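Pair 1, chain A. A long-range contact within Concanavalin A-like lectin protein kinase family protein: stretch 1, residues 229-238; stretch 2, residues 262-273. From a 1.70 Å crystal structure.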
# COMPACT_ATOMS: atom_id res chain seq x y z
N LEU A 229 11.72 -1.77 -11.77
CA LEU A 229 12.49 -1.82 -10.54
C LEU A 229 13.03 -3.16 -10.12
O LEU A 229 14.20 -3.25 -9.77
CB LEU A 229 11.61 -1.28 -9.37
CG LEU A 229 12.31 -1.12 -8.02
CD1 LEU A 229 13.46 -0.16 -8.08
CD2 LEU A 229 11.28 -0.60 -7.02
N VAL A 230 12.19 -4.20 -10.07
CA VAL A 230 12.59 -5.44 -9.46
C VAL A 230 13.79 -6.10 -10.20
O VAL A 230 14.73 -6.53 -9.54
CB VAL A 230 11.38 -6.42 -9.30
CG1 VAL A 230 11.79 -7.82 -8.93
CG2 VAL A 230 10.39 -5.86 -8.26
N PRO A 231 13.75 -6.16 -11.53
CA PRO A 231 14.93 -6.76 -12.23
C PRO A 231 16.22 -6.00 -11.98
O PRO A 231 17.26 -6.63 -11.82
CB PRO A 231 14.58 -6.69 -13.70
CG PRO A 231 13.11 -6.57 -13.76
CD PRO A 231 12.66 -5.91 -12.47
N TRP A 232 16.16 -4.67 -11.90
CA TRP A 232 17.36 -3.88 -11.62
C TRP A 232 17.86 -4.11 -10.21
O TRP A 232 19.04 -4.23 -10.00
CB TRP A 232 17.07 -2.39 -11.85
CG TRP A 232 18.16 -1.48 -11.46
CD1 TRP A 232 19.26 -1.15 -12.22
CD2 TRP A 232 18.27 -0.72 -10.25
NE1 TRP A 232 20.04 -0.23 -11.54
CE2 TRP A 232 19.45 0.05 -10.34
CE3 TRP A 232 17.47 -0.61 -9.11
CZ2 TRP A 232 19.86 0.92 -9.31
CZ3 TRP A 232 17.89 0.26 -8.08
CH2 TRP A 232 19.07 1.01 -8.20
N VAL A 233 16.94 -4.21 -9.22
CA VAL A 233 17.37 -4.55 -7.86
C VAL A 233 17.99 -5.94 -7.82
O VAL A 233 19.06 -6.15 -7.20
CB VAL A 233 16.23 -4.38 -6.80
CG1 VAL A 233 16.72 -4.78 -5.42
CG2 VAL A 233 15.77 -2.94 -6.76
N TRP A 234 17.39 -6.90 -8.52
CA TRP A 234 17.90 -8.26 -8.48
C TRP A 234 19.32 -8.31 -9.13
O TRP A 234 20.24 -8.91 -8.57
CB TRP A 234 16.92 -9.26 -9.12
CG TRP A 234 16.98 -10.57 -8.47
CD1 TRP A 234 18.12 -11.33 -8.27
CD2 TRP A 234 15.90 -11.33 -7.94
NE1 TRP A 234 17.80 -12.48 -7.58
CE2 TRP A 234 16.45 -12.51 -7.37
CE3 TRP A 234 14.53 -11.14 -7.86
CZ2 TRP A 234 15.66 -13.50 -6.74
CZ3 TRP A 234 13.74 -12.12 -7.18
CH2 TRP A 234 14.31 -13.28 -6.66
N GLU A 235 19.48 -7.61 -10.25
CA GLU A 235 20.77 -7.56 -10.92
C GLU A 235 21.78 -6.89 -10.00
O GLU A 235 22.91 -7.33 -9.90
CB GLU A 235 20.65 -6.81 -12.25
CG GLU A 235 21.87 -6.91 -13.15
CD GLU A 235 21.84 -5.89 -14.27
OE1 GLU A 235 22.14 -4.71 -14.02
OE2 GLU A 235 21.52 -6.28 -15.41
N SER A 236 21.38 -5.82 -9.32
CA SER A 236 22.30 -5.14 -8.42
C SER A 236 22.74 -6.04 -7.27
O SER A 236 23.90 -6.02 -6.88
CB SER A 236 21.69 -3.86 -7.86
OG SER A 236 21.51 -2.90 -8.88
N TYR A 237 21.81 -6.81 -6.73
CA TYR A 237 22.12 -7.73 -5.64
C TYR A 237 23.10 -8.81 -6.07
O TYR A 237 24.02 -9.15 -5.35
CB TYR A 237 20.84 -8.35 -5.07
CG TYR A 237 21.07 -9.64 -4.31
CD1 TYR A 237 21.57 -9.63 -3.03
CD2 TYR A 237 20.77 -10.85 -4.89
CE1 TYR A 237 21.78 -10.81 -2.34
CE2 TYR A 237 20.97 -12.03 -4.21
CZ TYR A 237 21.47 -12.00 -2.94
OH TYR A 237 21.67 -13.19 -2.27
N GLY A 238 22.89 -9.35 -7.27
CA GLY A 238 23.76 -10.39 -7.79
C GLY A 238 25.17 -9.91 -8.14
O GLY A 238 26.07 -10.73 -8.20
N LEU A 262 16.41 -5.14 4.08
CA LEU A 262 15.24 -4.66 3.34
C LEU A 262 15.27 -5.10 1.90
O LEU A 262 14.28 -5.59 1.39
CB LEU A 262 15.07 -3.14 3.45
CG LEU A 262 13.80 -2.55 2.81
CD1 LEU A 262 12.54 -3.19 3.35
CD2 LEU A 262 13.72 -1.05 3.05
N VAL A 263 16.42 -4.96 1.24
CA VAL A 263 16.53 -5.37 -0.15
C VAL A 263 16.35 -6.87 -0.31
O VAL A 263 15.64 -7.29 -1.20
CB VAL A 263 17.88 -4.91 -0.78
CG1 VAL A 263 18.13 -5.56 -2.11
CG2 VAL A 263 17.88 -3.40 -0.95
N MET A 264 17.02 -7.67 0.51
CA MET A 264 16.90 -9.11 0.36
C MET A 264 15.49 -9.62 0.69
O MET A 264 14.98 -10.52 0.02
CB MET A 264 18.02 -9.88 1.12
CG MET A 264 19.41 -9.80 0.42
SD MET A 264 20.57 -10.43 1.65
CE MET A 264 20.46 -12.16 1.23
N VAL A 265 14.85 -9.05 1.70
CA VAL A 265 13.44 -9.34 2.01
C VAL A 265 12.57 -8.95 0.81
O VAL A 265 11.72 -9.71 0.40
CB VAL A 265 13.01 -8.61 3.29
CG1 VAL A 265 11.50 -8.47 3.41
CG2 VAL A 265 13.63 -9.30 4.51
N GLY A 266 12.80 -7.78 0.25
CA GLY A 266 12.02 -7.36 -0.91
C GLY A 266 12.09 -8.32 -2.09
O GLY A 266 11.08 -8.67 -2.70
N LEU A 267 13.31 -8.77 -2.42
CA LEU A 267 13.47 -9.71 -3.54
C LEU A 267 12.83 -11.06 -3.25
O LEU A 267 12.23 -11.67 -4.10
CB LEU A 267 14.98 -9.86 -3.88
CG LEU A 267 15.70 -8.59 -4.34
CD1 LEU A 267 17.18 -8.87 -4.42
CD2 LEU A 267 15.12 -8.14 -5.67
N TRP A 268 13.02 -11.56 -2.04
CA TRP A 268 12.41 -12.82 -1.59
C TRP A 268 10.91 -12.80 -1.76
O TRP A 268 10.31 -13.76 -2.24
CB TRP A 268 12.79 -13.01 -0.13
CG TRP A 268 12.55 -14.30 0.55
CD1 TRP A 268 12.47 -15.55 -0.01
CD2 TRP A 268 12.47 -14.49 1.97
NE1 TRP A 268 12.31 -16.51 0.99
CE2 TRP A 268 12.32 -15.88 2.21
CE3 TRP A 268 12.51 -13.63 3.07
CZ2 TRP A 268 12.20 -16.43 3.50
CZ3 TRP A 268 12.37 -14.18 4.38
CH2 TRP A 268 12.27 -15.58 4.56
N CYS A 269 10.31 -11.68 -1.36
CA CYS A 269 8.88 -11.45 -1.44
C CYS A 269 8.46 -11.34 -2.89
O CYS A 269 7.44 -11.86 -3.27
CB CYS A 269 8.48 -10.19 -0.67
SG CYS A 269 8.55 -10.45 1.12
N ALA A 270 9.32 -10.73 -3.71
CA ALA A 270 9.03 -10.55 -5.11
C ALA A 270 9.51 -11.68 -6.00
O ALA A 270 9.64 -11.50 -7.23
CB ALA A 270 9.57 -9.20 -5.58
N HIS A 271 9.71 -12.86 -5.44
CA HIS A 271 10.17 -13.98 -6.24
C HIS A 271 9.16 -14.32 -7.33
O HIS A 271 7.98 -14.42 -7.04
CB HIS A 271 10.31 -15.20 -5.34
CG HIS A 271 11.59 -15.96 -5.52
ND1 HIS A 271 11.89 -16.63 -6.69
CD2 HIS A 271 12.63 -16.15 -4.69
CE1 HIS A 271 13.07 -17.20 -6.56
NE2 HIS A 271 13.55 -16.93 -5.36
N PRO A 272 9.61 -14.52 -8.57
CA PRO A 272 8.67 -14.90 -9.61
C PRO A 272 7.86 -16.15 -9.30
O PRO A 272 6.67 -16.20 -9.64
CB PRO A 272 9.57 -15.12 -10.86
CG PRO A 272 10.72 -14.22 -10.59
CD PRO A 272 10.97 -14.30 -9.11
N SER A 273 8.45 -17.10 -8.60
CA SER A 273 7.78 -18.36 -8.25
C SER A 273 7.08 -18.20 -6.91
O SER A 273 7.73 -17.98 -5.89
CB SER A 273 8.74 -19.51 -8.13
OG SER A 273 9.52 -19.47 -9.24

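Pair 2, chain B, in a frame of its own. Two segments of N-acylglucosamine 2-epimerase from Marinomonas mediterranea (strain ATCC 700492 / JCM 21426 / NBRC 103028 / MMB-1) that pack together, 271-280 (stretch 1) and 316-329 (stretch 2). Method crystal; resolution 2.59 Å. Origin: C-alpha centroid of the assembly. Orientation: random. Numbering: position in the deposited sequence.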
# COMPACT_ATOMS: atom_id res chain seq x y z
N TYR B 271 -6.96 -2.96 -19.72
CA TYR B 271 -6.90 -2.41 -18.36
C TYR B 271 -8.28 -2.30 -17.71
O TYR B 271 -8.52 -2.90 -16.65
CB TYR B 271 -6.24 -1.03 -18.38
CG TYR B 271 -4.74 -1.08 -18.45
CD1 TYR B 271 -4.06 -2.29 -18.33
CD2 TYR B 271 -4.00 0.08 -18.64
CE1 TYR B 271 -2.68 -2.32 -18.39
CE2 TYR B 271 -2.62 0.05 -18.69
CZ TYR B 271 -1.97 -1.16 -18.57
OH TYR B 271 -0.59 -1.21 -18.64
N LEU B 272 -9.18 -1.56 -18.35
CA LEU B 272 -10.49 -1.31 -17.76
C LEU B 272 -11.35 -2.57 -17.64
O LEU B 272 -11.95 -2.76 -16.59
CB LEU B 272 -11.24 -0.24 -18.56
CG LEU B 272 -12.59 0.14 -17.97
CD1 LEU B 272 -12.38 0.67 -16.56
CD2 LEU B 272 -13.24 1.20 -18.83
N PRO B 273 -11.43 -3.41 -18.69
CA PRO B 273 -12.19 -4.64 -18.45
C PRO B 273 -11.61 -5.53 -17.33
O PRO B 273 -12.37 -6.19 -16.62
CB PRO B 273 -12.14 -5.37 -19.79
CG PRO B 273 -11.96 -4.29 -20.78
CD PRO B 273 -11.13 -3.23 -20.12
N LYS B 274 -10.29 -5.57 -17.20
CA LYS B 274 -9.70 -6.41 -16.16
C LYS B 274 -9.98 -5.81 -14.77
O LYS B 274 -10.38 -6.53 -13.85
CB LYS B 274 -8.21 -6.61 -16.41
CG LYS B 274 -7.58 -7.62 -15.46
CD LYS B 274 -8.19 -9.03 -15.63
CE LYS B 274 -7.34 -10.11 -14.94
NZ LYS B 274 -7.94 -11.49 -14.86
N ALA B 275 -9.76 -4.50 -14.62
CA ALA B 275 -10.11 -3.80 -13.38
C ALA B 275 -11.57 -4.06 -13.01
O ALA B 275 -11.92 -4.36 -11.85
CB ALA B 275 -9.84 -2.28 -13.52
N LYS B 276 -12.42 -3.94 -14.02
CA LYS B 276 -13.85 -4.10 -13.85
C LYS B 276 -14.12 -5.53 -13.36
O LYS B 276 -14.86 -5.75 -12.39
CB LYS B 276 -14.55 -3.80 -15.17
CG LYS B 276 -15.92 -3.26 -15.00
CD LYS B 276 -16.80 -3.22 -16.25
CE LYS B 276 -16.37 -2.21 -17.30
NZ LYS B 276 -17.55 -1.98 -18.23
N TYR B 277 -13.43 -6.49 -13.96
CA TYR B 277 -13.65 -7.90 -13.65
C TYR B 277 -13.22 -8.28 -12.23
O TYR B 277 -14.02 -8.83 -11.45
CB TYR B 277 -12.90 -8.77 -14.68
CG TYR B 277 -12.98 -10.25 -14.41
CD1 TYR B 277 -11.92 -10.94 -13.82
CD2 TYR B 277 -14.11 -10.97 -14.77
CE1 TYR B 277 -11.99 -12.31 -13.58
CE2 TYR B 277 -14.20 -12.33 -14.54
CZ TYR B 277 -13.14 -13.00 -13.96
OH TYR B 277 -13.27 -14.35 -13.74
N LEU B 278 -11.96 -7.95 -11.90
CA LEU B 278 -11.39 -8.18 -10.57
C LEU B 278 -12.23 -7.52 -9.50
O LEU B 278 -12.55 -8.16 -8.50
CB LEU B 278 -9.95 -7.67 -10.49
CG LEU B 278 -8.95 -8.49 -11.31
CD1 LEU B 278 -7.58 -7.83 -11.29
CD2 LEU B 278 -8.88 -9.90 -10.75
N PHE B 279 -12.58 -6.26 -9.69
CA PHE B 279 -13.36 -5.61 -8.65
C PHE B 279 -14.73 -6.28 -8.48
O PHE B 279 -15.10 -6.60 -7.35
CB PHE B 279 -13.57 -4.13 -8.95
CG PHE B 279 -14.27 -3.39 -7.84
CD1 PHE B 279 -13.54 -2.69 -6.89
CD2 PHE B 279 -15.66 -3.38 -7.76
CE1 PHE B 279 -14.19 -2.01 -5.86
CE2 PHE B 279 -16.31 -2.72 -6.74
CZ PHE B 279 -15.57 -2.03 -5.78
N ASP B 280 -15.45 -6.51 -9.58
CA ASP B 280 -16.80 -7.08 -9.47
C ASP B 280 -16.75 -8.41 -8.74
O ASP B 280 -17.51 -8.65 -7.80
CB ASP B 280 -17.43 -7.28 -10.85
CG ASP B 280 -17.75 -5.97 -11.54
OD1 ASP B 280 -17.84 -4.93 -10.84
OD2 ASP B 280 -17.93 -5.98 -12.79
N GLU B 316 -8.41 0.41 -0.03
CA GLU B 316 -7.99 0.14 -1.39
C GLU B 316 -9.24 -0.11 -2.25
O GLU B 316 -9.31 0.30 -3.43
CB GLU B 316 -7.03 -1.05 -1.44
CG GLU B 316 -5.73 -0.81 -0.66
CD GLU B 316 -4.76 0.18 -1.32
OE1 GLU B 316 -4.69 0.24 -2.57
OE2 GLU B 316 -4.09 0.94 -0.57
N SER B 317 -10.25 -0.76 -1.65
CA SER B 317 -11.46 -1.04 -2.39
C SER B 317 -12.27 0.22 -2.69
O SER B 317 -12.84 0.32 -3.78
CB SER B 317 -12.33 -2.06 -1.67
OG SER B 317 -11.68 -3.32 -1.65
N PHE B 318 -12.35 1.19 -1.78
CA PHE B 318 -13.11 2.37 -2.18
C PHE B 318 -12.30 3.26 -3.15
O PHE B 318 -12.89 4.01 -3.95
CB PHE B 318 -13.64 3.17 -0.96
CG PHE B 318 -12.60 3.94 -0.19
CD1 PHE B 318 -11.98 5.05 -0.73
CD2 PHE B 318 -12.35 3.63 1.14
CE1 PHE B 318 -11.04 5.79 0.01
CE2 PHE B 318 -11.45 4.36 1.89
CZ PHE B 318 -10.78 5.44 1.32
N ALA B 319 -10.97 3.17 -3.14
CA ALA B 319 -10.22 3.86 -4.19
C ALA B 319 -10.53 3.22 -5.58
O ALA B 319 -10.82 3.91 -6.57
CB ALA B 319 -8.75 3.82 -3.90
N ALA B 320 -10.46 1.89 -5.61
CA ALA B 320 -10.70 1.16 -6.84
C ALA B 320 -12.10 1.50 -7.33
O ALA B 320 -12.29 1.77 -8.53
CB ALA B 320 -10.53 -0.33 -6.61
N ALA B 321 -13.06 1.50 -6.41
CA ALA B 321 -14.45 1.79 -6.77
C ALA B 321 -14.59 3.17 -7.37
O ALA B 321 -15.32 3.35 -8.34
CB ALA B 321 -15.36 1.66 -5.56
N TRP B 322 -13.90 4.15 -6.78
CA TRP B 322 -14.04 5.51 -7.29
C TRP B 322 -13.49 5.62 -8.68
O TRP B 322 -14.09 6.27 -9.55
CB TRP B 322 -13.35 6.54 -6.40
CG TRP B 322 -13.66 7.93 -6.87
CD1 TRP B 322 -12.83 8.77 -7.54
CD2 TRP B 322 -14.91 8.62 -6.75
NE1 TRP B 322 -13.47 9.95 -7.82
CE2 TRP B 322 -14.76 9.88 -7.35
CE3 TRP B 322 -16.14 8.29 -6.18
CZ2 TRP B 322 -15.78 10.82 -7.39
CZ3 TRP B 322 -17.16 9.22 -6.23
CH2 TRP B 322 -16.98 10.47 -6.83
N LEU B 323 -12.33 5.01 -8.90
CA LEU B 323 -11.72 5.05 -10.21
C LEU B 323 -12.63 4.37 -11.23
O LEU B 323 -12.84 4.89 -12.31
CB LEU B 323 -10.33 4.39 -10.19
CG LEU B 323 -9.36 5.20 -9.33
CD1 LEU B 323 -7.98 4.55 -9.22
CD2 LEU B 323 -9.26 6.60 -9.87
N LEU B 324 -13.22 3.25 -10.84
CA LEU B 324 -14.10 2.50 -11.70
C LEU B 324 -15.32 3.32 -12.08
O LEU B 324 -15.82 3.26 -13.22
CB LEU B 324 -14.53 1.22 -10.99
CG LEU B 324 -13.52 0.11 -11.16
CD1 LEU B 324 -13.99 -1.04 -10.33
CD2 LEU B 324 -13.43 -0.29 -12.65
N TYR B 325 -15.78 4.11 -11.12
CA TYR B 325 -16.96 4.91 -11.37
C TYR B 325 -16.60 6.05 -12.31
O TYR B 325 -17.39 6.39 -13.20
CB TYR B 325 -17.57 5.42 -10.06
CG TYR B 325 -18.61 6.47 -10.29
CD1 TYR B 325 -19.79 6.17 -10.97
CD2 TYR B 325 -18.40 7.77 -9.88
CE1 TYR B 325 -20.74 7.15 -11.21
CE2 TYR B 325 -19.34 8.75 -10.11
CZ TYR B 325 -20.51 8.44 -10.78
OH TYR B 325 -21.44 9.43 -11.01
N LYS B 326 -15.40 6.63 -12.16
CA LYS B 326 -15.01 7.68 -13.09
C LYS B 326 -14.82 7.12 -14.50
O LYS B 326 -15.18 7.76 -15.49
CB LYS B 326 -13.73 8.40 -12.65
CG LYS B 326 -13.81 9.02 -11.27
CD LYS B 326 -14.92 10.07 -11.21
CE LYS B 326 -14.58 11.32 -12.00
NZ LYS B 326 -15.72 12.29 -11.93
N ALA B 327 -14.27 5.91 -14.58
CA ALA B 327 -13.96 5.27 -15.85
C ALA B 327 -15.19 4.82 -16.63
O ALA B 327 -15.20 4.86 -17.85
CB ALA B 327 -13.07 4.07 -15.61
N THR B 328 -16.25 4.46 -15.92
CA THR B 328 -17.36 3.80 -16.58
C THR B 328 -18.66 4.59 -16.48
O THR B 328 -19.54 4.43 -17.33
CB THR B 328 -17.59 2.41 -15.98
OG1 THR B 328 -17.96 2.54 -14.60
CG2 THR B 328 -16.32 1.58 -16.07
N LYS B 329 -18.75 5.42 -15.44
CA LYS B 329 -19.97 6.16 -15.08
C LYS B 329 -21.08 5.21 -14.71
O LYS B 329 -22.23 5.59 -14.55
CB LYS B 329 -20.41 7.12 -16.18
CG LYS B 329 -19.33 8.11 -16.58
CD LYS B 329 -18.96 9.08 -15.44
CE LYS B 329 -17.88 10.08 -15.88
NZ LYS B 329 -17.64 11.17 -14.89

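What backbone arrangement do the two pairs share? In each, two helices pack side by side and run in roughly opposing directions, at 125° between their N-to-C directions in pair 1 and 135° in pair 2. Their axes approach to 10.5 Å and 10.7 Å. Fourteen central residues superpose with an RMSD of 0.4 Å. The closest CA atoms mark the same register: A:Trp234 CA lies 6.8 Å from A:Leu267 CA, and at the matching positions B:Lys276 CA lies 6.9 Å from B:Leu324 CA. No hydrogen bond crosses between the stretches in either pair, so the contact rests largely on apolar packing.

Which side chain is common to both solutions? It is a leucine, A:Leu267 in pair 1 and B:Leu324 in pair 2, whose side-chain centres fall 0.3 Å apart. Both have chi1 in m and chi2 in t, and both sit as a knob in a hole formed by four matched positions: A:Val230, A:Val233, A:Trp234 and A:Tyr237 in one, B:Leu272, B:Ala275, B:Lys276 and B:Phe279 in the other. The walls differ in bulk. A:Val233 CG1 comes to 3.7 Å from A:Leu267 CD2, whereas the smaller B:Ala275 places its CB 4.2 Å from B:Leu324 CD2. On the aromatic side, A:Tyr237 CB lies 3.8 Å from A:Leu267 CD1, and B:Phe279 CB is tighter at 3.4 Å from B:Leu324 CD1.

How do the matched aromatic residues A:Tyr237 and B:Phe279 use their rings? In each, the CA-to-CB bond points toward the other helix, with chi1 in t, but they meet different neighbours. A:Tyr237 CE1 rests 3.8 Å from A:Met264 CG, an oblique approach to a long side chain whose end comes nearer than its CA-to-CB direction suggests. Pair 2 has B:Ala321 at that position, and B:Phe279 CZ reaches B:Ala321 CB at 3.7 Å. B:Phe279 sits in a hole of B:Ser317, B:Ala320, B:Ala321 and B:Leu324. Its CD1 reaches B:Ala320 CB at 3.8 Å, while B:Ser317 O lies at the ring edge, 3.4 Å from B:Phe279 CE1.

What occupies the position where pair 1 has A:Trp234 and pair 2 has B:Lys276? A:Trp234 starts sideways, but the end of its side chain comes nearer, and the other stretch covers 99 Å² of the residue. A:Leu267 CB sits over one face, 4.2 Å from the centroid of the A:Trp234 six-membered ring, and the edge of the ring meets the face of A:His271, with A:Trp234 CH2 3.9 Å from A:His271 CD2. Far less of B:Lys276 is covered, 29 Å², and it offers aliphatic carbon instead: B:Lys276 CE lies 4.0 Å from B:Thr328 CG2, at the position matching A:His271. At the neighbouring matched alanines the partners are alike, A:Val230 CG1 standing 4.2 Å from A:Ala270 CB, and the longer B:Leu272 bringing CD1 to 3.6 Å from B:Ala327 CB.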